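Local coordinates for protein SusD homolog (Bacteroides ovatus, PDB 4F53) that probably binds glycans, perhaps mucin O-glycans, as a SusD-family outer-membrane lipoprotein built on a TPR-like helical scaffold, at residues 108-113 with 170-175; 176-181 with 188-193. One frame throughout, in Å; residues are numbered along the deposited sequence. Where two conformers were deposited one is given.

After three earlier helices the chain enters helix 110-131, and later helix 152-173; contact 1 (108-113 with 170-175) sets the start of the former against the end of the latter and so closes a loop of 56 residues, mostly helical. Immediately afterwards contact 2 (176-181 with 188-193) closes a much shorter loop, six residues between its segments, within the connection from helix 152-173 to helix 190-207. The two loops are in series, neither nested nor crossed, with centres about 9 Å apart. They meet where T190 of contact 2 packs on L170 and F173 of contact 1, tying three successive helices of the TPR-like scaffold together.

Contact 1 (108-113 with 170-175); sequences DDELFL and LGKFGN
L111 lays its CB over one face of the F173 ring, off centre toward the rim, in a CH-pi contact 4.2 Å from CB to the ring centroid. The pair joins two helices of the TPR-like SusD scaffold: the first turn of helix 110-131 meets the last turn of helix 152-173. With CG of L111 anti to its backbone N, the branched end reaches past the ring, and CD1 touches CD2 of L170 at 3.6 Å, the two leucines crossing at about a right angle. Leucine suits both places because its methyls fill a buried seam that T190 of helix 190-207 also lines.

Toward solvent the contact turns polar. E110, CG anti to the backbone N and the chain extended, sends its carboxylate across the end of K172, whose chain bends at chi4 (72°). The salt bridge between E110 OE1 and K172 NZ is long, 3.6 Å; the same oxygen lies nearer to K172 CE, at 3.1 Å, so the pairing is a loose one at the surface.

Each helix end is finished within its own segment. G174 leaves the helical conformation with positive phi (44°), a backbone turn that glycine adopts easily for want of a CB. At the start of the other helix, D109 is the N-cap: its short carboxylate can fold back to a backbone N-H of the first turn, and L111 N donates to D109 OD1 over 3.3 Å, meeting the oxygen from above the carboxylate plane.

Contact 2 (176-181 with 188-193); sequences QSFSSS and GNTSAW
The connection between helices 152-173 and 190-207 folds back on itself here, and residues 176-181 close against the N-terminal start of the second helix. G188 is central: its CA sits over the middle of the F178 ring, 3.5 Å from the centroid, in a CH-pi contact almost along the ring normal. F178 reaches this place with CG in the crowded position between backbone N and carbonyl carbon (chi1 59°). Glycine fits because a CB at residue 188 would clash with F178 O, and its phi is positive (80°).

The G188 carbonyl is gripped as well. F178 N donates to G188 O over 2.9 Å, in the carbonyl plane and on a lone pair, while S177 OG lies 2.8 Å from the same G188 O, with F178 O also within reach of its one proton. At the edge of the F178 ring, T190 OG1 donates to Q176 O at 2.9 Å from above the carbonyl plane, so a threonine hydroxyl ties the loop to the helix. A water lies within hydrogen-bonding reach of Q176 O and N189 OD1 and accepts, over a long 3.3 Å, from S191 N.

W193 brings the pyrrole side of its indole to the F178 rim, NE1 3.6 Å from F178 CZ, with the planes inclined by 31°. The NE1 proton itself goes to D183, which also takes the N-H of G188. An alanine in place of F178 would remove the ring over G188 and beside W193, and would probably loosen the loop's packing on L111 and L115 of helix 110-131.

N189, its OD1 accepting from S191 OG at 2.8 Å in a side-chain bond, occupies the N-cap position; the whole, leading into helix 190-207, is a folded-back interhelical loop of the TPR-like SusD fold.

Contact 1 (108-113 with 170-175)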
loop_
_atom_site.group_PDB
_atom_site.type_symbol
_atom_site.label_atom_id
_atom_site.label_comp_id
_atom_site.label_asym_id
_atom_site.label_seq_id
_atom_site.Cartn_x
_atom_site.Cartn_y
_atom_site.Cartn_z
ATOM N N ASP A 108 26.160 14.533 11.806
ATOM C CA ASP A 108 26.087 14.226 13.230
ATOM C C ASP A 108 24.818 14.854 13.827
ATOM O O ASP A 108 24.552 14.688 15.024
ATOM C CB ASP A 108 27.343 14.740 13.949
ATOM C CG ASP A 108 28.632 14.108 13.463
ATOM O OD1 ASP A 108 28.813 12.887 13.679
ATOM O OD2 ASP A 108 29.477 14.841 12.884
ATOM N N ASP A 109 24.040 15.580 12.976
ATOM C CA ASP A 109 22.789 16.262 13.327
ATOM C C ASP A 109 21.704 15.238 13.654
ATOM O O ASP A 109 21.253 14.497 12.781
ATOM C CB ASP A 109 22.337 17.199 12.185
ATOM C CG ASP A 109 21.076 18.026 12.420
ATOM O OD1 ASP A 109 20.552 18.021 13.559
ATOM O OD2 ASP A 109 20.634 18.704 11.475
ATOM N N GLU A 110 21.290 15.232 14.923
ATOM C CA GLU A 110 20.293 14.363 15.529
ATOM C C GLU A 110 18.961 14.367 14.757
ATOM O O GLU A 110 18.332 13.317 14.636
ATOM C CB GLU A 110 20.070 14.810 16.978
ATOM C CG GLU A 110 19.386 13.784 17.869
ATOM C CD GLU A 110 19.118 14.231 19.297
ATOM O OE1 GLU A 110 19.122 15.457 19.558
ATOM O OE2 GLU A 110 18.886 13.346 20.153
ATOM N N LEU A 111 18.544 15.527 14.236
ATOM C CA LEU A 111 17.292 15.643 13.513
ATOM C C LEU A 111 17.368 14.919 12.154
ATOM O O LEU A 111 16.437 14.178 11.802
ATOM C CB LEU A 111 16.909 17.127 13.343
ATOM C CG LEU A 111 15.610 17.431 12.561
ATOM C CD1 LEU A 111 14.391 16.792 13.210
ATOM C CD2 LEU A 111 15.379 18.907 12.458
ATOM N N PHE A 112 18.478 15.106 11.412
ATOM C CA PHE A 112 18.668 14.502 10.095
ATOM C C PHE A 112 18.896 12.993 10.188
ATOM O O PHE A 112 18.463 12.257 9.309
ATOM C CB PHE A 112 19.811 15.201 9.344
ATOM C CG PHE A 112 19.302 16.314 8.459
ATOM C CD1 PHE A 112 18.965 17.557 8.995
ATOM C CD2 PHE A 112 19.108 16.109 7.091
ATOM C CE1 PHE A 112 18.451 18.578 8.176
ATOM C CE2 PHE A 112 18.613 17.135 6.268
ATOM C CZ PHE A 112 18.281 18.359 6.816
ATOM N N LEU A 113 19.534 12.534 11.262
ATOM C CA LEU A 113 19.777 11.105 11.482
ATOM C C LEU A 113 18.480 10.411 11.901
ATOM O O LEU A 113 18.257 9.259 11.518
ATOM C CB LEU A 113 20.885 10.887 12.526
ATOM C CG LEU A 113 22.257 11.401 12.140
ATOM C CD1 LEU A 113 23.117 11.585 13.373
ATOM C CD2 LEU A 113 22.914 10.530 11.054
ATOM N N LEU A 170 11.948 14.192 17.557
ATOM C CA LEU A 170 11.082 15.118 16.817
ATOM C C LEU A 170 10.256 16.028 17.753
ATOM O O LEU A 170 10.001 17.189 17.395
ATOM C CB LEU A 170 10.165 14.368 15.865
ATOM C CG LEU A 170 10.835 13.622 14.706
ATOM C CD1 LEU A 170 9.818 12.824 13.933
ATOM C CD2 LEU A 170 11.599 14.567 13.785
ATOM N N GLY A 171 9.863 15.485 18.917
ATOM C CA GLY A 171 9.127 16.186 19.966
ATOM C C GLY A 171 9.907 17.334 20.581
ATOM O O GLY A 171 9.348 18.422 20.743
ATOM N N LYS A 172 11.217 17.105 20.903
ATOM C CA LYS A 172 12.042 18.136 21.523
ATOM C C LYS A 172 12.347 19.283 20.549
ATOM O O LYS A 172 12.507 20.406 21.013
ATOM C CB LYS A 172 13.317 17.570 22.180
ATOM C CG LYS A 172 14.424 17.088 21.258
ATOM C CD LYS A 172 15.544 16.483 22.088
ATOM C CE LYS A 172 16.890 16.598 21.430
ATOM N NZ LYS A 172 17.405 17.993 21.431
ATOM N N PHE A 173 12.362 19.039 19.218
ATOM C CA PHE A 173 12.551 20.121 18.236
ATOM C C PHE A 173 11.271 20.961 18.130
ATOM O O PHE A 173 11.330 22.108 17.712
ATOM C CB PHE A 173 13.015 19.602 16.868
ATOM C CG PHE A 173 14.469 19.211 16.928
ATOM C CD1 PHE A 173 15.469 20.167 16.814
ATOM C CD2 PHE A 173 14.842 17.902 17.190
ATOM C CE1 PHE A 173 16.811 19.814 16.940
ATOM C CE2 PHE A 173 16.185 17.553 17.326
ATOM C CZ PHE A 173 17.160 18.510 17.196
ATOM N N GLY A 174 10.150 20.402 18.586
ATOM C CA GLY A 174 8.854 21.061 18.664
ATOM C C GLY A 174 8.435 21.868 17.462
ATOM O O GLY A 174 8.141 21.302 16.402
ATOM N N ASN A 175 8.409 23.199 17.632
ATOM C CA ASN A 175 7.965 24.100 16.572
ATOM C C ASN A 175 9.128 24.668 15.737
ATOM O O ASN A 175 8.894 25.490 14.843
ATOM C CB ASN A 175 7.042 25.189 17.117
ATOM C CG ASN A 175 5.639 24.650 17.344
ATOM O OD1 ASN A 175 5.015 24.027 16.455
ATOM N ND2 ASN A 175 5.128 24.833 18.558
#

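Contact 2 (176-181 with 188-193)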
loop_
_atom_site.group_PDB
_atom_site.type_symbol
_atom_site.label_atom_id
_atom_site.label_comp_id
_atom_site.label_asym_id
_atom_site.label_seq_id
_atom_site.Cartn_x
_atom_site.Cartn_y
_atom_site.Cartn_z
ATOM N N GLN A 176 10.352 24.136 15.947
ATOM C CA GLN A 176 11.521 24.488 15.136
ATOM C C GLN A 176 11.380 23.813 13.765
ATOM O O GLN A 176 10.769 22.742 13.640
ATOM C CB GLN A 176 12.856 24.093 15.809
ATOM C CG GLN A 176 13.136 24.803 17.135
ATOM C CD GLN A 176 14.474 24.436 17.753
ATOM O OE1 GLN A 176 14.886 23.270 17.795
ATOM N NE2 GLN A 176 15.163 25.425 18.307
ATOM N N SER A 177 11.923 24.464 12.740
ATOM C CA SER A 177 11.878 23.975 11.369
ATOM C C SER A 177 13.280 23.740 10.835
ATOM O O SER A 177 14.213 24.410 11.257
ATOM C CB SER A 177 11.137 24.972 10.478
ATOM O OG SER A 177 11.104 24.562 9.119
ATOM N N PHE A 178 13.427 22.793 9.909
ATOM C CA PHE A 178 14.700 22.517 9.240
ATOM C C PHE A 178 14.546 22.991 7.788
ATOM O O PHE A 178 13.464 23.464 7.419
ATOM C CB PHE A 178 15.143 21.053 9.357
ATOM C CG PHE A 178 14.207 20.013 8.792
ATOM C CD1 PHE A 178 13.174 19.489 9.567
ATOM C CD2 PHE A 178 14.413 19.490 7.519
ATOM C CE1 PHE A 178 12.334 18.491 9.056
ATOM C CE2 PHE A 178 13.580 18.488 7.012
ATOM C CZ PHE A 178 12.540 18.003 7.779
ATOM N N SER A 179 15.625 22.941 6.996
ATOM C CA SER A 179 15.648 23.450 5.625
ATOM C C SER A 179 14.604 22.772 4.749
ATOM O O SER A 179 14.597 21.547 4.605
ATOM C CB SER A 179 17.035 23.302 5.021
ATOM O OG SER A 179 17.112 23.947 3.758
ATOM N N SER A 180 13.708 23.595 4.177
ATOM C CA SER A 180 12.602 23.157 3.333
ATOM C C SER A 180 13.079 22.461 2.043
ATOM O O SER A 180 12.343 21.627 1.503
ATOM C CB SER A 180 11.701 24.336 2.995
ATOM O OG SER A 180 12.382 25.271 2.180
ATOM N N SER A 181 14.307 22.757 1.580
ATOM C CA SER A 181 14.859 22.138 0.381
ATOM C C SER A 181 15.199 20.646 0.595
ATOM O O SER A 181 15.340 19.933 -0.404
ATOM C CB SER A 181 16.092 22.896 -0.112
ATOM O OG SER A 181 17.140 22.844 0.843
ATOM N N GLY A 188 10.227 20.993 5.825
ATOM C CA GLY A 188 11.000 21.252 7.031
ATOM C C GLY A 188 10.195 21.457 8.301
ATOM O O GLY A 188 10.780 21.798 9.323
ATOM N N ASN A 189 8.852 21.239 8.265
ATOM C CA ASN A 189 8.014 21.381 9.451
ATOM C C ASN A 189 8.141 20.114 10.332
ATOM O O ASN A 189 7.451 19.124 10.099
ATOM C CB ASN A 189 6.562 21.660 9.047
ATOM C CG ASN A 189 5.585 21.904 10.181
ATOM O OD1 ASN A 189 5.944 22.004 11.351
ATOM N ND2 ASN A 189 4.306 21.999 9.846
ATOM N N THR A 190 9.020 20.174 11.360
ATOM C CA THR A 190 9.323 19.070 12.291
ATOM C C THR A 190 8.070 18.542 13.018
ATOM O O THR A 190 7.968 17.330 13.229
ATOM C CB THR A 190 10.402 19.502 13.300
ATOM O OG1 THR A 190 11.477 20.108 12.580
ATOM C CG2 THR A 190 10.961 18.339 14.100
ATOM N N SER A 191 7.137 19.433 13.398
ATOM C CA SER A 191 5.912 19.046 14.125
ATOM C C SER A 191 4.990 18.175 13.239
ATOM O O SER A 191 4.287 17.311 13.750
ATOM C CB SER A 191 5.174 20.282 14.634
ATOM O OG SER A 191 4.592 21.026 13.576
ATOM N N ALA A 192 5.019 18.391 11.918
ATOM C CA ALA A 192 4.280 17.577 10.952
ATOM C C ALA A 192 4.883 16.146 10.883
ATOM O O ALA A 192 4.141 15.181 10.761
ATOM C CB ALA A 192 4.297 18.239 9.587
ATOM N N TRP A 193 6.217 16.024 11.041
ATOM C CA TRP A 193 6.965 14.763 11.064
ATOM C C TRP A 193 6.712 14.004 12.357
ATOM O O TRP A 193 6.719 12.776 12.345
ATOM C CB TRP A 193 8.479 15.012 10.856
ATOM C CG TRP A 193 8.814 15.198 9.408
ATOM C CD1 TRP A 193 9.292 16.330 8.818
ATOM C CD2 TRP A 193 8.635 14.236 8.351
ATOM N NE1 TRP A 193 9.442 16.132 7.464
ATOM C CE2 TRP A 193 9.000 14.873 7.144
ATOM C CE3 TRP A 193 8.113 12.922 8.294
ATOM C CZ2 TRP A 193 8.915 14.229 5.904
ATOM C CZ3 TRP A 193 8.021 12.289 7.062
ATOM C CH2 TRP A 193 8.440 12.930 5.892
HETATM O O HOH W 1 7.765 22.619 13.601
#